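Local coordinates for SusD superfamily protein (Bacteroides thetaiotaomicron VPI-5482, PDB 3HDX) that probably binds polysaccharide at the outer membrane as a SusD-like protein, helping this gut bacterium to capture glycans, at residues 309-314 with 417-422; 389-392 with 396-399. All blocks are in the same frame, centred on the assembly; numbering follows the deposited sequence.

Contact 1: 309-314 with 417-422; sequences DLRFGI and FEERRR. With EDO (1,2-ethanediol), chain E.
Arg311 reaches from a loop to helix 409-423 and meets Glu419 and Arg422 there. Its chain leaves CB with CG beside the backbone N (chi1 -64°), then bends at chi3, which sets the NE/NH2 edge alongside the Asp309 carboxylate while the NH1/NH2 end faces the helix. Arg311 CD passes 3.8 Å from Arg422 O. Arg311 NE gives a fairly straight bond to Asp309 OD1, on the syn lone pair, and NH2 reaches Asp309 OD2, so Arg311 grips the carboxylate side-on, one nitrogen to each oxygen. Arg311 NH1 and NH2 both give bent hydrogen bonds, 2.7 Å and 2.8 Å long, to the single oxygen Glu419 OE2, an end-on salt bridge made from the same face of that carboxylate and well above its plane.

Asp309 OD1 also takes the N-H of Arg311, through its anti lone pair, making an Asx turn within the type I beta turn from Asp309 to Phe312. Arg422 CB lies 3.7 Å above the centre of the Arg311 guanidinium. Arg422 NE stands 3.6 Å from Arg311 NH2, like charges whose repulsion the two acids probably offset: Glu419 OE1 accepts from Arg422 NH2 at 2.8 Å, and Asp309 OD2 adds a long ion pair from outside the Arg422 guanidinium plane. Further charges extend this buried network, Glu423 pairing with Arg311 NH1 and Glu415 with Arg422 NH2.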
loop_
_atom_site.group_PDB
_atom_site.type_symbol
_atom_site.label_atom_id
_atom_site.label_comp_id
_atom_site.label_asym_id
_atom_site.label_seq_id
_atom_site.Cartn_x
_atom_site.Cartn_y
_atom_site.Cartn_z
ATOM N N ASP A 309 -19.851 15.404 3.890
ATOM C CA ASP A 309 -18.722 14.566 3.464
ATOM C C ASP A 309 -19.071 13.901 2.127
ATOM O O ASP A 309 -20.014 13.084 2.057
ATOM C CB ASP A 309 -18.396 13.556 4.538
ATOM C CG ASP A 309 -17.049 12.913 4.343
ATOM O OD1 ASP A 309 -16.733 12.476 3.209
ATOM O OD2 ASP A 309 -16.292 12.897 5.337
ATOM N N LEU A 310 -18.322 14.270 1.079
ATOM C CA LEU A 310 -18.595 13.721 -0.260
ATOM C C LEU A 310 -18.427 12.214 -0.362
ATOM O O LEU A 310 -18.997 11.591 -1.252
ATOM C CB LEU A 310 -17.741 14.395 -1.351
ATOM C CG LEU A 310 -18.020 15.884 -1.592
ATOM C CD1 LEU A 310 -17.044 16.488 -2.569
ATOM C CD2 LEU A 310 -19.472 16.055 -2.098
ATOM N N ARG A 311 -17.641 11.611 0.518
ATOM C CA ARG A 311 -17.465 10.157 0.489
ATOM C C ARG A 311 -18.719 9.410 0.971
ATOM O O ARG A 311 -18.978 8.301 0.505
ATOM C CB ARG A 311 -16.260 9.778 1.365
ATOM C CG ARG A 311 -14.916 10.364 0.827
ATOM C CD ARG A 311 -13.816 10.468 1.824
ATOM N NE ARG A 311 -14.094 11.473 2.871
ATOM C CZ ARG A 311 -13.168 12.159 3.563
ATOM N NH1 ARG A 311 -11.867 12.042 3.306
ATOM N NH2 ARG A 311 -13.545 12.987 4.522
ATOM N N PHE A 312 -19.482 10.033 1.874
ATOM C CA PHE A 312 -20.687 9.438 2.434
ATOM C C PHE A 312 -21.704 10.528 2.724
ATOM O O PHE A 312 -21.936 10.930 3.840
ATOM C CB PHE A 312 -20.391 8.591 3.675
ATOM C CG PHE A 312 -21.579 7.877 4.181
ATOM C CD1 PHE A 312 -22.240 6.969 3.356
ATOM C CD2 PHE A 312 -22.088 8.149 5.450
ATOM C CE1 PHE A 312 -23.369 6.335 3.823
ATOM C CE2 PHE A 312 -23.221 7.528 5.916
ATOM C CZ PHE A 312 -23.872 6.620 5.096
ATOM N N GLY A 313 -22.299 11.004 1.656
ATOM C CA GLY A 313 -23.226 12.111 1.740
ATOM C C GLY A 313 -24.088 12.151 0.508
ATOM O O GLY A 313 -25.016 11.338 0.378
ATOM N N ILE A 314 -23.738 13.028 -0.427
ATOM C CA ILE A 314 -24.501 13.184 -1.658
ATOM C C ILE A 314 -24.612 11.843 -2.435
ATOM O O ILE A 314 -23.681 11.015 -2.461
ATOM C CB ILE A 314 -23.842 14.279 -2.560
ATOM C CG1 ILE A 314 -24.762 14.774 -3.670
ATOM C CG2 ILE A 314 -22.501 13.805 -3.136
ATOM C CD1 ILE A 314 -25.921 15.621 -3.135
ATOM N N PHE A 417 -5.746 11.074 11.815
ATOM C CA PHE A 417 -6.032 9.637 11.629
ATOM C C PHE A 417 -7.494 9.331 11.258
ATOM O O PHE A 417 -7.725 8.417 10.490
ATOM C CB PHE A 417 -5.513 8.811 12.788
ATOM C CG PHE A 417 -4.048 8.611 12.703
ATOM C CD1 PHE A 417 -3.527 7.676 11.807
ATOM C CD2 PHE A 417 -3.158 9.368 13.458
ATOM C CE1 PHE A 417 -2.149 7.482 11.700
ATOM C CE2 PHE A 417 -1.810 9.172 13.340
ATOM C CZ PHE A 417 -1.294 8.255 12.457
ATOM N N GLU A 418 -8.462 10.121 11.740
ATOM C CA GLU A 418 -9.851 9.928 11.301
ATOM C C GLU A 418 -10.004 10.325 9.838
ATOM O O GLU A 418 -10.784 9.721 9.125
ATOM C CB GLU A 418 -10.834 10.730 12.162
ATOM C CG GLU A 418 -10.889 10.252 13.590
ATOM C CD GLU A 418 -11.193 8.762 13.751
ATOM O OE1 GLU A 418 -12.104 8.275 13.085
ATOM O OE2 GLU A 418 -10.500 8.093 14.569
ATOM N N GLU A 419 -9.283 11.367 9.408
ATOM C CA GLU A 419 -9.320 11.749 7.989
ATOM C C GLU A 419 -8.716 10.638 7.111
ATOM O O GLU A 419 -9.232 10.322 6.024
ATOM C CB GLU A 419 -8.687 13.116 7.733
ATOM C CG GLU A 419 -9.054 13.683 6.328
ATOM C CD GLU A 419 -10.530 13.985 6.133
ATOM O OE1 GLU A 419 -11.268 14.227 7.116
ATOM O OE2 GLU A 419 -10.948 14.032 4.960
ATOM N N ARG A 420 -7.591 10.070 7.539
ATOM C CA ARG A 420 -7.040 8.915 6.826
ATOM C C ARG A 420 -8.047 7.740 6.785
ATOM O O ARG A 420 -8.159 7.015 5.791
ATOM C CB ARG A 420 -5.742 8.456 7.495
ATOM C CG ARG A 420 -4.607 9.427 7.360
ATOM C CD ARG A 420 -3.274 8.928 7.947
ATOM N NE ARG A 420 -2.753 7.740 7.243
ATOM C CZ ARG A 420 -2.029 7.759 6.131
ATOM N NH1 ARG A 420 -1.568 8.900 5.592
ATOM N NH2 ARG A 420 -1.685 6.610 5.582
ATOM N N ARG A 421 -8.713 7.521 7.915
ATOM C CA ARG A 421 -9.699 6.442 8.054
ATOM C C ARG A 421 -10.772 6.598 6.978
ATOM O O ARG A 421 -11.159 5.627 6.365
ATOM C CB ARG A 421 -10.318 6.487 9.428
ATOM C CG ARG A 421 -11.264 5.354 9.813
ATOM C CD ARG A 421 -11.766 5.629 11.210
ATOM N NE ARG A 421 -12.475 4.485 11.814
ATOM C CZ ARG A 421 -13.029 4.515 13.016
ATOM N NH1 ARG A 421 -12.982 5.605 13.772
ATOM N NH2 ARG A 421 -13.597 3.406 13.506
ATOM N N ARG A 422 -11.246 7.827 6.803
ATOM C CA ARG A 422 -12.214 8.132 5.774
ATOM C C ARG A 422 -11.655 8.081 4.344
ATOM O O ARG A 422 -12.211 7.427 3.462
ATOM C CB ARG A 422 -12.865 9.498 6.048
ATOM C CG ARG A 422 -13.727 9.514 7.276
ATOM C CD ARG A 422 -14.457 10.806 7.443
ATOM N NE ARG A 422 -13.575 11.864 7.903
ATOM C CZ ARG A 422 -13.380 12.241 9.171
ATOM N NH1 ARG A 422 -14.009 11.659 10.178
ATOM N NH2 ARG A 422 -12.545 13.236 9.420
HETATM C C1 EDO E . -9.158 5.472 16.188
HETATM O O1 EDO E . -9.459 5.611 14.786
HETATM C C2 EDO E . -10.322 4.852 16.920
HETATM O O2 EDO E . -10.545 3.548 16.381
#

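Contact 2: 389-392 with 396-399; sequences MIRT and LREV. With EDO (1,2-ethanediol), chain G.
The turn that follows helix 380-391 folds back on the last part of that helix, and Arg391 is the side chain it wraps. Arg391 O accepts from Leu396 N at 3.1 Å, the donor standing above the carbonyl plane, and this backbone bond closes the turn. Just beyond it, Arg397 O sits at the edge of the Arg391 guanidinium and is held by two of its nitrogens. Arg391 NE comes to 2.8 Å from Arg397 O, almost in line with the carbonyl bond (170° at the oxygen), while Arg391 NH2 reaches the same Arg397 O at 2.9 Å from a more bent direction; the oxygen lies in the guanidinium plane for both. The bend at chi3 (60°) swings the group round to present this edge.

In this largely helical SusD-family fold, the segment 396-399 leads on to helix 401-405, and its residues sandwich the arginine. Val399 CG1 lies 3.4 Å above one face of the Arg391 guanidinium, and Leu396 CB lies 3.6 Å above the opposite face, neither directly over the central carbon. Two hydrogen bonds and two aliphatic covers should together limit how far the group can shift or rotate. Arg391 NH2 also donates to O1 of a 1,2-ethanediol, probably from the crystallisation liquor, which Asn306 holds as well.

At the exposed side, Thr392 CG2 packs 3.5 Å from Glu398 CG, and Thr392 CA makes a C-H...O contact with Leu396 O. The hydroxyl of Thr392 turns back to Asn388 O in the helix. Arg397 CG passes beside Arg391 NH2, and the extended Arg397 chain carries its guanidinium to Asp404 of helix 401-405, with Arg397 NH1 also bonded to Glu398 O.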
loop_
_atom_site.group_PDB
_atom_site.type_symbol
_atom_site.label_atom_id
_atom_site.label_comp_id
_atom_site.label_asym_id
_atom_site.label_seq_id
_atom_site.Cartn_x
_atom_site.Cartn_y
_atom_site.Cartn_z
HETATM N N MSE A 389 -6.320 20.628 3.054
HETATM C CA MSE A 389 -6.273 20.319 1.627
HETATM C C MSE A 389 -7.159 19.137 1.271
HETATM O O MSE A 389 -7.859 19.138 0.231
HETATM C CB MSE A 389 -4.856 20.067 1.134
HETATM C CG MSE A 389 -3.992 21.258 1.137
HETATM SE SE MSE A 389 -2.201 20.861 0.554
HETATM C CE MSE A 389 -1.433 22.554 1.125
ATOM N N ILE A 390 -7.127 18.117 2.125
ATOM C CA ILE A 390 -7.932 16.925 1.912
ATOM C C ILE A 390 -9.402 17.221 2.252
ATOM O O ILE A 390 -10.302 16.923 1.444
ATOM C CB ILE A 390 -7.395 15.751 2.739
ATOM C CG1 ILE A 390 -5.842 15.550 2.466
ATOM C CG2 ILE A 390 -8.355 14.545 2.523
ATOM C CD1 ILE A 390 -5.360 15.577 1.083
ATOM N N ARG A 391 -9.644 17.827 3.434
ATOM C CA ARG A 391 -11.022 18.130 3.868
ATOM C C ARG A 391 -11.818 18.922 2.841
ATOM O O ARG A 391 -12.948 18.529 2.479
ATOM C CB ARG A 391 -10.996 18.898 5.162
ATOM C CG ARG A 391 -10.576 18.077 6.383
ATOM C CD ARG A 391 -10.523 18.982 7.614
ATOM N NE ARG A 391 -11.824 19.591 7.874
ATOM C CZ ARG A 391 -12.801 19.040 8.608
ATOM N NH1 ARG A 391 -12.656 17.842 9.218
ATOM N NH2 ARG A 391 -13.956 19.697 8.733
ATOM N N THR A 392 -11.199 19.986 2.330
ATOM C CA THR A 392 -11.894 20.894 1.405
ATOM C C THR A 392 -12.102 20.319 0.005
ATOM O O THR A 392 -12.813 20.961 -0.806
ATOM C CB THR A 392 -11.229 22.280 1.339
ATOM O OG1 THR A 392 -9.919 22.145 0.806
ATOM C CG2 THR A 392 -11.179 22.923 2.742
ATOM N N LEU A 396 -15.841 19.164 3.211
ATOM C CA LEU A 396 -15.731 19.542 4.599
ATOM C C LEU A 396 -15.117 20.935 4.729
ATOM O O LEU A 396 -14.236 21.329 3.962
ATOM C CB LEU A 396 -14.878 18.513 5.379
ATOM C CG LEU A 396 -15.370 17.061 5.335
ATOM C CD1 LEU A 396 -14.436 16.148 6.117
ATOM C CD2 LEU A 396 -16.804 16.925 5.859
ATOM N N ARG A 397 -15.576 21.663 5.745
ATOM C CA ARG A 397 -15.042 23.005 6.013
ATOM C C ARG A 397 -13.600 22.942 6.483
ATOM O O ARG A 397 -13.129 21.926 7.033
ATOM C CB ARG A 397 -15.836 23.700 7.130
ATOM C CG ARG A 397 -15.748 23.019 8.512
ATOM C CD ARG A 397 -16.448 23.857 9.555
ATOM N NE ARG A 397 -16.347 23.289 10.906
ATOM C CZ ARG A 397 -15.341 23.485 11.756
ATOM N NH1 ARG A 397 -14.243 24.144 11.387
ATOM N NH2 ARG A 397 -15.418 22.949 12.969
ATOM N N GLU A 398 -12.901 24.040 6.275
ATOM C CA GLU A 398 -11.586 24.182 6.881
ATOM C C GLU A 398 -11.714 24.190 8.406
ATOM O O GLU A 398 -12.697 24.699 8.943
ATOM C CB GLU A 398 -10.939 25.495 6.473
ATOM C CG GLU A 398 -10.471 25.463 5.065
ATOM C CD GLU A 398 -9.687 26.683 4.652
ATOM O OE1 GLU A 398 -9.778 27.738 5.323
ATOM O OE2 GLU A 398 -8.964 26.546 3.643
ATOM N N VAL A 399 -10.714 23.606 9.058
ATOM C CA VAL A 399 -10.553 23.637 10.486
ATOM C C VAL A 399 -9.359 24.503 10.869
ATOM O O VAL A 399 -8.510 24.810 10.040
ATOM C CB VAL A 399 -10.440 22.236 11.120
ATOM C CG1 VAL A 399 -11.787 21.466 10.953
ATOM C CG2 VAL A 399 -9.230 21.442 10.508
HETATM C C1 EDO G . -16.549 18.766 10.919
HETATM O O1 EDO G . -16.484 18.218 9.583
HETATM C C2 EDO G . -17.964 19.151 11.314
HETATM O O2 EDO G . -18.832 18.007 11.278
#

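How the contacts relate
Well over halfway along the chain from the N terminus, after helix 297-303 and before strand 325-326, comes the loop 309-314. The chain then runs through helices 363-376 and 380-391, and contact 2 closes a short turn as the latter helix gives way to the loop leading to helix 401-405. Only with helix 409-423 does contact 1 close, about a hundred residues after it began, so the small loop falls wholly within the large one. The two centres are 11 Å apart and they touch: Leu396 CD1 packs against Asp309, Arg311 and Glu419, and Ile390 CG2 against Glu419. Helix 409-423 thereby joins both the early loop and the turn after helix 380-391.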